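Long-range contact in 3-hydroxyisobutyrate dehydrogenase (Salmonella typhimurium, PDB 3G0O), which probably oxidises L-threonate to 2-dehydro-L-erythronate with NAD(+), or less readily NADP(+), as a member of the 3-hydroxyisobutyrate dehydrogenase-related family: residues 74-83 against 102-112. Numbering follows the deposited sequence.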
loop_
_atom_site.group_PDB
_atom_site.type_symbol
_atom_site.label_atom_id
_atom_site.label_comp_id
_atom_site.label_asym_id
_atom_site.label_seq_id
_atom_site.Cartn_x
_atom_site.Cartn_y
_atom_site.Cartn_z
ATOM N N ASN A 74 -14.708 -19.813 -2.495
ATOM C CA ASN A 74 -15.770 -19.475 -1.556
ATOM C C ASN A 74 -16.296 -20.608 -0.683
ATOM O O ASN A 74 -15.901 -21.766 -0.825
ATOM C CB ASN A 74 -16.939 -18.865 -2.328
ATOM C CG ASN A 74 -17.421 -19.771 -3.433
ATOM O OD1 ASN A 74 -17.726 -20.940 -3.200
ATOM N ND2 ASN A 74 -17.488 -19.241 -4.647
ATOM N N ALA A 75 -17.209 -20.246 0.216
ATOM C CA ALA A 75 -17.825 -21.187 1.143
ATOM C C ALA A 75 -18.575 -22.290 0.413
ATOM O O ALA A 75 -18.557 -23.451 0.833
ATOM C CB ALA A 75 -18.778 -20.448 2.073
ATOM N N ALA A 76 -19.242 -21.924 -0.677
ATOM C CA ALA A 76 -20.000 -22.899 -1.447
ATOM C C ALA A 76 -19.069 -24.020 -1.894
ATOM O O ALA A 76 -19.412 -25.199 -1.799
ATOM C CB ALA A 76 -20.642 -22.229 -2.652
ATOM N N GLN A 77 -17.886 -23.645 -2.370
ATOM C CA GLN A 77 -16.912 -24.624 -2.825
ATOM C C GLN A 77 -16.309 -25.414 -1.664
ATOM O O GLN A 77 -15.961 -26.585 -1.821
ATOM C CB GLN A 77 -15.820 -23.932 -3.644
ATOM C CG GLN A 77 -16.266 -23.595 -5.067
ATOM C CD GLN A 77 -15.278 -22.719 -5.818
ATOM O OE1 GLN A 77 -14.064 -22.908 -5.731
ATOM N NE2 GLN A 77 -15.799 -21.761 -6.578
ATOM N N VAL A 78 -16.187 -24.784 -0.499
ATOM C CA VAL A 78 -15.650 -25.483 0.664
ATOM C C VAL A 78 -16.652 -26.564 1.047
ATOM O O VAL A 78 -16.283 -27.716 1.279
ATOM C CB VAL A 78 -15.453 -24.535 1.871
ATOM C CG1 VAL A 78 -14.982 -25.331 3.081
ATOM C CG2 VAL A 78 -14.435 -23.455 1.532
ATOM N N ARG A 79 -17.925 -26.185 1.104
ATOM C CA ARG A 79 -18.980 -27.124 1.451
ATOM C C ARG A 79 -19.090 -28.274 0.454
ATOM O O ARG A 79 -19.387 -29.403 0.843
ATOM C CB ARG A 79 -20.325 -26.399 1.557
ATOM C CG ARG A 79 -20.446 -25.499 2.779
ATOM C CD ARG A 79 -21.888 -25.076 2.992
ATOM N NE ARG A 79 -22.116 -24.592 4.353
ATOM C CZ ARG A 79 -21.895 -23.347 4.760
ATOM N NH1 ARG A 79 -21.444 -22.433 3.910
ATOM N NH2 ARG A 79 -22.120 -23.017 6.026
ATOM N N GLN A 80 -18.853 -27.996 -0.827
ATOM C CA GLN A 80 -18.926 -29.042 -1.844
ATOM C C GLN A 80 -17.785 -30.042 -1.695
ATOM O O GLN A 80 -17.954 -31.230 -1.966
ATOM C CB GLN A 80 -18.921 -28.435 -3.252
ATOM C CG GLN A 80 -20.250 -27.789 -3.636
ATOM C CD GLN A 80 -20.275 -27.257 -5.065
ATOM O OE1 GLN A 80 -20.057 -28.003 -6.028
ATOM N NE2 GLN A 80 -20.549 -25.961 -5.210
ATOM N N VAL A 81 -16.625 -29.563 -1.263
ATOM C CA VAL A 81 -15.475 -30.437 -1.063
ATOM C C VAL A 81 -15.695 -31.304 0.179
ATOM O O VAL A 81 -15.350 -32.489 0.196
ATOM C CB VAL A 81 -14.168 -29.616 -0.878
ATOM C CG1 VAL A 81 -13.048 -30.515 -0.352
ATOM C CG2 VAL A 81 -13.749 -28.999 -2.206
ATOM N N LEU A 82 -16.299 -30.710 1.206
ATOM C CA LEU A 82 -16.536 -31.407 2.465
ATOM C C LEU A 82 -17.835 -32.194 2.581
ATOM O O LEU A 82 -17.828 -33.336 3.048
ATOM C CB LEU A 82 -16.459 -30.415 3.631
ATOM C CG LEU A 82 -15.101 -29.760 3.887
ATOM C CD1 LEU A 82 -15.199 -28.838 5.091
ATOM C CD2 LEU A 82 -14.049 -30.835 4.132
ATOM N N PHE A 83 -18.945 -31.590 2.172
ATOM C CA PHE A 83 -20.241 -32.257 2.276
ATOM C C PHE A 83 -21.006 -32.300 0.956
ATOM O O PHE A 83 -20.536 -32.861 -0.033
ATOM C CB PHE A 83 -21.104 -31.560 3.334
ATOM C CG PHE A 83 -20.318 -30.991 4.486
ATOM C CD1 PHE A 83 -19.950 -29.647 4.496
ATOM C CD2 PHE A 83 -19.932 -31.800 5.550
ATOM C CE1 PHE A 83 -19.211 -29.116 5.551
ATOM C CE2 PHE A 83 -19.191 -31.279 6.611
ATOM C CZ PHE A 83 -18.829 -29.931 6.610
ATOM N N SER A 102 -9.910 -20.205 2.707
ATOM C CA SER A 102 -10.671 -19.552 1.648
ATOM C C SER A 102 -10.979 -18.137 2.137
ATOM O O SER A 102 -10.195 -17.544 2.869
ATOM C CB SER A 102 -11.970 -20.334 1.412
ATOM O OG SER A 102 -12.787 -19.733 0.423
ATOM N N THR A 103 -12.108 -17.587 1.715
ATOM C CA THR A 103 -12.512 -16.264 2.175
ATOM C C THR A 103 -14.005 -16.389 2.428
ATOM O O THR A 103 -14.825 -16.167 1.535
ATOM C CB THR A 103 -12.228 -15.170 1.127
ATOM O OG1 THR A 103 -10.827 -15.147 0.831
ATOM C CG2 THR A 103 -12.631 -13.807 1.659
ATOM N N ILE A 104 -14.341 -16.764 3.657
ATOM C CA ILE A 104 -15.723 -16.989 4.045
ATOM C C ILE A 104 -16.143 -16.165 5.263
ATOM O O ILE A 104 -15.312 -15.569 5.944
ATOM C CB ILE A 104 -15.933 -18.496 4.337
ATOM C CG1 ILE A 104 -15.151 -18.916 5.588
ATOM C CG2 ILE A 104 -15.468 -19.316 3.145
ATOM C CD1 ILE A 104 -15.235 -20.409 5.909
ATOM N N SER A 105 -17.441 -16.147 5.544
ATOM C CA SER A 105 -17.953 -15.396 6.678
ATOM C C SER A 105 -17.609 -16.126 7.966
ATOM O O SER A 105 -17.308 -17.323 7.953
ATOM C CB SER A 105 -19.469 -15.252 6.580
ATOM O OG SER A 105 -20.101 -16.495 6.826
ATOM N N SER A 106 -17.642 -15.398 9.075
ATOM C CA SER A 106 -17.364 -15.988 10.375
ATOM C C SER A 106 -18.429 -17.038 10.677
ATOM O O SER A 106 -18.130 -18.107 11.224
ATOM C CB SER A 106 -17.382 -14.920 11.461
ATOM O OG SER A 106 -17.056 -15.480 12.717
ATOM N N ALA A 107 -19.672 -16.733 10.313
ATOM C CA ALA A 107 -20.775 -17.660 10.546
ATOM C C ALA A 107 -20.522 -18.980 9.816
ATOM O O ALA A 107 -20.700 -20.049 10.392
ATOM C CB ALA A 107 -22.089 -17.039 10.073
ATOM N N ASP A 108 -20.109 -18.901 8.552
ATOM C CA ASP A 108 -19.842 -20.110 7.781
ATOM C C ASP A 108 -18.692 -20.925 8.365
ATOM O O ASP A 108 -18.745 -22.158 8.391
ATOM C CB ASP A 108 -19.546 -19.769 6.322
ATOM C CG ASP A 108 -20.812 -19.548 5.505
ATOM O OD1 ASP A 108 -21.830 -20.218 5.781
ATOM O OD2 ASP A 108 -20.791 -18.719 4.576
ATOM N N ALA A 109 -17.650 -20.244 8.834
ATOM C CA ALA A 109 -16.518 -20.937 9.436
ATOM C C ALA A 109 -16.979 -21.706 10.679
ATOM O O ALA A 109 -16.554 -22.842 10.918
ATOM C CB ALA A 109 -15.430 -19.942 9.812
ATOM N N GLN A 110 -17.846 -21.083 11.472
ATOM C CA GLN A 110 -18.355 -21.720 12.682
ATOM C C GLN A 110 -19.293 -22.886 12.359
ATOM O O GLN A 110 -19.232 -23.934 13.001
ATOM C CB GLN A 110 -19.074 -20.687 13.551
ATOM C CG GLN A 110 -18.146 -19.621 14.116
ATOM C CD GLN A 110 -18.895 -18.496 14.802
ATOM O OE1 GLN A 110 -19.670 -18.725 15.727
ATOM N NE2 GLN A 110 -18.667 -17.268 14.348
ATOM N N GLU A 111 -20.154 -22.701 11.362
ATOM C CA GLU A 111 -21.087 -23.745 10.951
ATOM C C GLU A 111 -20.330 -24.967 10.424
ATOM O O GLU A 111 -20.658 -26.113 10.748
ATOM C CB GLU A 111 -22.020 -23.211 9.868
ATOM C CG GLU A 111 -23.055 -22.213 10.375
ATOM C CD GLU A 111 -23.687 -21.397 9.256
ATOM O OE1 GLU A 111 -24.014 -21.978 8.199
ATOM O OE2 GLU A 111 -23.864 -20.172 9.440
ATOM N N ILE A 112 -19.314 -24.711 9.608
ATOM C CA ILE A 112 -18.500 -25.772 9.031
ATOM C C ILE A 112 -17.708 -26.498 10.111
ATOM O O ILE A 112 -17.571 -27.721 10.072
ATOM C CB ILE A 112 -17.518 -25.195 7.983
ATOM C CG1 ILE A 112 -18.308 -24.638 6.796
ATOM C CG2 ILE A 112 -16.528 -26.264 7.538
ATOM C CD1 ILE A 112 -17.471 -23.875 5.793
HETATM O O HOH W 1 -17.565 -17.443 0.775
#
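Ile-112 reaches across to helix 75-82 with both branches, and the tight part of the contact is built round it. Its CD1 meets CG1 of Val-78 at 4.0 Å, while CG2, on its other branch, lies 3.8 Å from CD1 of Leu-82; in both pairs the side chains cross nearly at right angles. Near the helix starts, CG2 of Ile-104 sits 3.7 Å from CB of Ala-75, and the close fit continues where Val-78 CG2 touches Ser-102 CB. Ser-102 OG itself turns to the carbonyl of Val-72.

The solvent side is polar and more open, with exposed Phe-83 as its loose apolar edge, CE1 4.4 Å from Ile-112 CG2. Arg-79, extended from CG to NE (chi2 -167°), carries its guanidinium over to Asp-108, with CG1 of Ile-112 under one face, offset toward the rim. A single carboxylate oxygen of Asp-108, OD1, takes NH2 at 2.8 Å from above the carboxylate plane and NH1 through a weak bond; the two flat groups are steeply inclined, 73° apart. Glu-111 adds a second salt bridge, OE1 to NH2 at 3.1 Å, so two acids share one arginine. Asp-108 also gives its backbone N to Ser-105 OG, the N-cap of its helix, and Asn-74 OD1 caps the other helix at Gln-77 N. Water 1 links Ala-75 N to Thr-103 O, whose OG1 is hydrogen-bonded to NZ of Lys-179, the predicted active-site lysine.

Helix 75-82 and the 106-112 part of helix 106-117 run nearly parallel (8°), their axes 11.3 Å apart at closest approach, as neighbouring crossover helices of a Rossmann-type domain, joined through strand 97-100. Leu-82 rests on strand 67-70, Ile-104 and Ala-109 on helix 174-202.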